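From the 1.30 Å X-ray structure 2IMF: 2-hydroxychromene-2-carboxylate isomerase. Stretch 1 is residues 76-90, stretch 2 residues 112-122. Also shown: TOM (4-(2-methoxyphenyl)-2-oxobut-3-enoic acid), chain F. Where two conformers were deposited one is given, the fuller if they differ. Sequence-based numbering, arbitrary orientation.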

# COMPACT_ATOMS: atom_id res chain seq x y z
N ILE A 76 -0.31 19.47 -4.44
CA ILE A 76 0.55 20.00 -3.42
C ILE A 76 1.99 19.60 -3.73
O ILE A 76 2.22 18.61 -4.40
N PRO A 77 3.01 20.34 -3.22
CA PRO A 77 4.40 19.95 -3.38
C PRO A 77 4.69 18.80 -2.43
O PRO A 77 4.04 18.66 -1.39
N LEU A 78 5.73 18.08 -2.74
CA LEU A 78 6.23 17.11 -1.76
C LEU A 78 7.70 17.09 -2.01
O LEU A 78 8.22 16.71 -3.10
N VAL A 79 8.45 17.48 -0.97
CA VAL A 79 9.90 17.62 -1.06
C VAL A 79 10.54 16.87 0.11
O VAL A 79 10.18 17.14 1.25
N PHE A 80 11.43 15.90 -0.12
CA PHE A 80 12.09 15.16 0.92
C PHE A 80 12.97 16.08 1.74
O PHE A 80 13.85 16.80 1.23
N PRO A 81 12.81 15.99 3.07
CA PRO A 81 13.77 16.67 3.95
C PRO A 81 15.08 15.87 4.03
O PRO A 81 15.12 14.72 3.60
N ALA A 82 16.12 16.48 4.66
CA ALA A 82 17.44 15.87 4.68
C ALA A 82 17.54 14.72 5.66
O ALA A 82 18.48 13.89 5.61
N ASN A 83 16.59 14.63 6.58
CA ASN A 83 16.58 13.55 7.51
C ASN A 83 15.17 13.29 8.03
O ASN A 83 14.27 14.08 7.69
N TYR A 84 15.02 12.23 8.80
CA TYR A 84 13.71 11.78 9.32
C TYR A 84 13.65 11.85 10.84
O TYR A 84 12.92 11.09 11.48
N ASN A 85 14.38 12.82 11.42
CA ASN A 85 14.44 12.95 12.87
C ASN A 85 13.28 13.78 13.42
O ASN A 85 13.42 14.92 13.85
N SER A 86 12.13 13.12 13.47
CA SER A 86 10.85 13.75 13.77
C SER A 86 10.50 13.77 15.24
O SER A 86 9.45 14.29 15.58
N ARG A 87 11.37 13.31 16.14
CA ARG A 87 10.95 13.19 17.54
C ARG A 87 10.55 14.50 18.16
O ARG A 87 9.50 14.59 18.81
N ARG A 88 11.34 15.56 17.98
CA ARG A 88 11.04 16.83 18.63
C ARG A 88 9.70 17.40 18.18
O ARG A 88 8.89 17.85 19.00
N MET A 89 9.46 17.40 16.85
CA MET A 89 8.22 17.94 16.38
C MET A 89 7.02 17.06 16.73
O MET A 89 5.91 17.60 16.90
N ASN A 90 7.22 15.76 16.76
CA ASN A 90 6.11 14.88 17.22
C ASN A 90 5.71 15.24 18.68
O ASN A 90 4.53 15.33 19.01
N ALA A 112 5.87 22.40 6.41
CA ALA A 112 7.31 22.75 6.48
C ALA A 112 8.19 21.57 6.13
O ALA A 112 9.10 21.68 5.26
N VAL A 113 7.98 20.40 6.75
CA VAL A 113 8.89 19.26 6.58
C VAL A 113 8.70 18.59 5.22
O VAL A 113 9.67 18.42 4.50
N TRP A 114 7.47 18.34 4.78
CA TRP A 114 7.27 17.57 3.57
C TRP A 114 6.80 18.44 2.43
O TRP A 114 6.93 18.02 1.28
N GLY A 115 6.23 19.60 2.69
CA GLY A 115 5.89 20.53 1.60
C GLY A 115 7.10 21.29 1.14
O GLY A 115 7.27 21.53 -0.08
N GLU A 116 7.94 21.73 2.07
CA GLU A 116 9.18 22.49 1.78
C GLU A 116 10.47 21.72 1.95
O GLU A 116 11.53 22.22 1.54
N GLY A 117 10.43 20.55 2.53
CA GLY A 117 11.66 19.82 2.72
C GLY A 117 12.55 20.33 3.85
O GLY A 117 13.77 20.07 3.81
N ILE A 118 11.97 21.00 4.83
CA ILE A 118 12.75 21.49 5.97
C ILE A 118 13.08 20.34 6.94
O ILE A 118 12.19 19.56 7.29
N ALA A 119 14.32 20.15 7.37
CA ALA A 119 14.65 19.08 8.21
C ALA A 119 13.85 19.18 9.50
O ALA A 119 13.86 20.22 10.14
N PRO A 120 13.28 18.07 9.97
CA PRO A 120 12.41 18.18 11.13
C PRO A 120 13.15 18.44 12.46
O PRO A 120 12.54 18.88 13.43
N ASP A 121 14.48 18.22 12.46
CA ASP A 121 15.30 18.55 13.59
C ASP A 121 16.05 19.86 13.43
O ASP A 121 16.92 20.16 14.30
N LEU A 122 15.66 20.69 12.44
CA LEU A 122 16.25 22.02 12.34
C LEU A 122 16.13 22.74 13.68
O LEU A 122 15.01 22.89 14.23

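Packing of residues 76-90, a loop that leads into a helix at Arg87, against the helix end and following loop 112-122 in 2-hydroxychromene-2-carboxylate isomerase; together the two stretches bury 901 Å². The main bump is Trp114. Its CA-to-CB bond points sideways, but chi1 m (-77°) and chi2 of 101° bring the indole into a hollow lined by Leu78, Phe80, Pro81 and Tyr84. Pro81, whose CB points toward stretch 2, covers one face of the indole: CD of Pro81 lies 3.5 Å from the centroid of the six-membered ring of Trp114, only 11° off the ring normal, a close CH-pi contact. Phe80 (chi1 -87°, m) points away at CB, yet its ring presents a face to the edge of Trp114, with planes at 80°, centroids 4.8 Å apart and Phe80 CG 3.7 Å from Trp114 CZ3. Leu78 (t, t) also starts away, but its end returns to place CD2 3.8 Å from Trp114 CE3. Tyr84 (chi1 m) likewise turns back, setting CE1 4.0 Å from Trp114 CH2. The ligand TOM borders this aromatic group: its methoxy carbon C11 sits over a face of Tyr84, 3.3 Å from CE1 of that residue, and near the plane of the Trp114 ring at its edge, while TOM C4 approaches the Phe80 edge, 4.0 Å from Phe80 CE2.

The CA atoms come closest at Pro81 and Gly117, 4.0 Å from Pro81 CA to Gly117 CA. Gly117 has positive phi and leaves the hollow that Val79 (t) fills; an ideal CB there would lie 2.6 Å from Val79 CG1, a clash. Val79 N donates to Trp114 O (2.8 Å, 170°), pinning the strip beside the helix end. Close CA-H...O contacts join Gly117 CA to Val79 O and Pro81 CA to Gly117 O, both 3.4 Å. Water 1 bridges Phe80 O and Gly117 O, and water 2 links Ala82 N to Gly117 O. Pro81 CG also meets Val113 CG1 at 3.9 Å.

Pro120 is the second bump. Pointing toward stretch 1, it enters the bend of residues 83-86, with its CD 3.3 Å from Asn83 O and its CG 3.6 Å from Asn85 O; Asn83 O finds no polar partner. Asn83 (p) and Asn85 (m) grip Asp121 (p) like two prongs: Asn83 ND2 donates to Asp121 OD1 and Asn85 ND2 to Asp121 OD2, each at 2.9 Å. Asn85 N donates to Asn83 OD1 (3.0 Å), which anchors the Asn83 side chain to the backbone of Asn85. From the helix, Met89 (m, m, m) lays CG 3.4 Å from Pro120 O, and Arg88 (t, t, p) reaches forward until NH2 is 2.7 Å from Asp121 O, near the guanidinium plane. Water 3 joins Asn85 O, Met89 N and Pro120 O; water 4 accepts from Arg88 NE and donates to Pro120 O and Leu122 O, filling the gap at the edge of the guanidinium, between Arg88 and the Pro120 and Leu122 carbonyls.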

# COMPACT_ATOMS: atom_id res chain seq x y z
CB ILE A 76 0.13 19.48 -2.00
CG1 ILE A 76 0.30 17.94 -1.87
CG2 ILE A 76 -1.27 19.88 -1.69
CD1 ILE A 76 -0.16 17.40 -0.51
CB PRO A 77 5.17 21.21 -2.89
CG PRO A 77 4.27 21.90 -2.02
CD PRO A 77 2.88 21.67 -2.56
CB LEU A 78 5.59 15.72 -2.00
CG LEU A 78 5.87 14.67 -0.90
CD1 LEU A 78 4.67 13.68 -0.93
CD2 LEU A 78 7.22 13.96 -1.02
CB VAL A 79 10.29 19.09 -1.00
CG1 VAL A 79 11.83 19.25 -1.03
CG2 VAL A 79 9.53 19.87 -2.08
CB PHE A 80 12.93 14.03 0.35
CG PHE A 80 12.15 12.75 0.16
CD1 PHE A 80 11.15 12.67 -0.80
CD2 PHE A 80 12.41 11.68 0.97
CE1 PHE A 80 10.39 11.51 -0.94
CE2 PHE A 80 11.70 10.52 0.85
CZ PHE A 80 10.67 10.44 -0.10
CB PRO A 81 13.04 16.65 5.31
CG PRO A 81 12.33 15.31 5.31
CD PRO A 81 11.79 15.23 3.84
CB ALA A 82 18.47 16.94 4.97
CB ASN A 83 17.55 13.78 8.71
CG ASN A 83 17.16 14.94 9.60
OD1 ASN A 83 16.07 14.92 10.20
ND2 ASN A 83 18.03 15.96 9.72
CB TYR A 84 13.46 10.33 8.86
CG TYR A 84 13.57 10.17 7.39
CD1 TYR A 84 12.74 10.89 6.56
CD2 TYR A 84 14.49 9.30 6.82
CE1 TYR A 84 12.80 10.72 5.18
CE2 TYR A 84 14.56 9.12 5.42
CZ TYR A 84 13.74 9.87 4.63
OH TYR A 84 13.81 9.68 3.26
CB ASN A 85 15.78 13.58 13.30
CG ASN A 85 16.96 12.74 12.83
OD1 ASN A 85 16.85 11.52 12.70
ND2 ASN A 85 18.07 13.40 12.49
CB SER A 86 9.77 12.94 13.04
OG SER A 86 9.90 11.57 13.44
CB ARG A 87 12.12 12.63 18.35
CG ARG A 87 11.81 12.53 19.87
CD ARG A 87 12.97 11.93 20.74
NE ARG A 87 13.79 10.90 20.09
CZ ARG A 87 13.44 9.63 19.86
NH1 ARG A 87 12.24 9.18 20.19
NH2 ARG A 87 14.31 8.82 19.26
CB ARG A 88 12.20 17.83 18.38
CG ARG A 88 11.87 19.31 18.59
CD ARG A 88 13.11 20.21 18.92
NE ARG A 88 14.04 20.39 17.80
CZ ARG A 88 15.36 20.53 17.91
NH1 ARG A 88 15.97 20.53 19.09
NH2 ARG A 88 16.09 20.68 16.81
CB MET A 89 8.22 18.40 14.91
CG MET A 89 9.36 19.38 14.55
SD MET A 89 9.49 20.86 15.55
CE MET A 89 8.07 21.79 15.03
CB ASN A 90 6.58 13.40 17.18
CG ASN A 90 6.62 12.78 15.79
OD1 ASN A 90 6.15 13.35 14.81
ND2 ASN A 90 7.22 11.59 15.74
CB ALA A 112 7.64 23.19 7.90
CB VAL A 113 8.65 18.21 7.74
CG1 VAL A 113 9.51 16.94 7.51
CG2 VAL A 113 8.99 18.83 9.10
CB TRP A 114 6.32 16.37 3.85
CG TRP A 114 6.94 15.32 4.50
CD1 TRP A 114 6.87 15.01 5.84
CD2 TRP A 114 7.88 14.41 3.93
NE1 TRP A 114 7.72 13.95 6.13
CE2 TRP A 114 8.35 13.57 4.94
CE3 TRP A 114 8.39 14.24 2.62
CZ2 TRP A 114 9.24 12.52 4.69
CZ3 TRP A 114 9.23 13.23 2.36
CH2 TRP A 114 9.68 12.38 3.40
CB GLU A 116 9.21 23.73 2.66
CG GLU A 116 8.09 24.70 2.41
CD GLU A 116 8.30 25.95 3.21
OE1 GLU A 116 9.30 26.64 2.98
OE2 GLU A 116 7.52 26.24 4.12
CB ILE A 118 11.98 22.62 6.68
CG1 ILE A 118 11.86 23.83 5.75
CG2 ILE A 118 12.76 23.02 7.91
CD1 ILE A 118 10.89 24.89 6.31
CB ALA A 119 16.18 19.11 8.52
CB PRO A 120 11.67 16.82 11.15
CG PRO A 120 12.61 15.86 10.42
CD PRO A 120 13.26 16.71 9.38
CB ASP A 121 16.25 17.38 13.92
CG ASP A 121 17.30 17.14 12.84
OD1 ASP A 121 17.22 17.79 11.77
OD2 ASP A 121 18.18 16.24 13.10
CB LEU A 122 15.54 22.76 11.19
CG LEU A 122 15.97 24.23 11.07
CD1 LEU A 122 17.44 24.35 10.62
CD2 LEU A 122 15.05 24.97 10.12
O8 TOM F . 10.25 3.48 5.50
C9 TOM F . 9.68 3.86 6.52
C10 TOM F . 10.04 3.42 7.85
O11 TOM F . 9.67 2.26 8.15
O10 TOM F . 10.58 4.22 8.64
C8 TOM F . 8.48 4.75 6.51
C7 TOM F . 7.89 5.23 5.44
C1 TOM F . 8.60 6.00 4.35
C6 TOM F . 8.21 5.67 3.06
C5 TOM F . 8.82 6.30 1.98
C4 TOM F . 9.76 7.32 2.23
C3 TOM F . 10.14 7.67 3.51
C2 TOM F . 9.53 6.99 4.58
O2 TOM F . 9.80 7.27 5.87
C11 TOM F . 10.55 8.48 6.03
O HOH W 1 15.02 19.16 1.52
O HOH W 2 16.16 19.37 4.85
O HOH W 3 11.61 16.78 14.98
O HOH W 4 13.34 20.89 15.25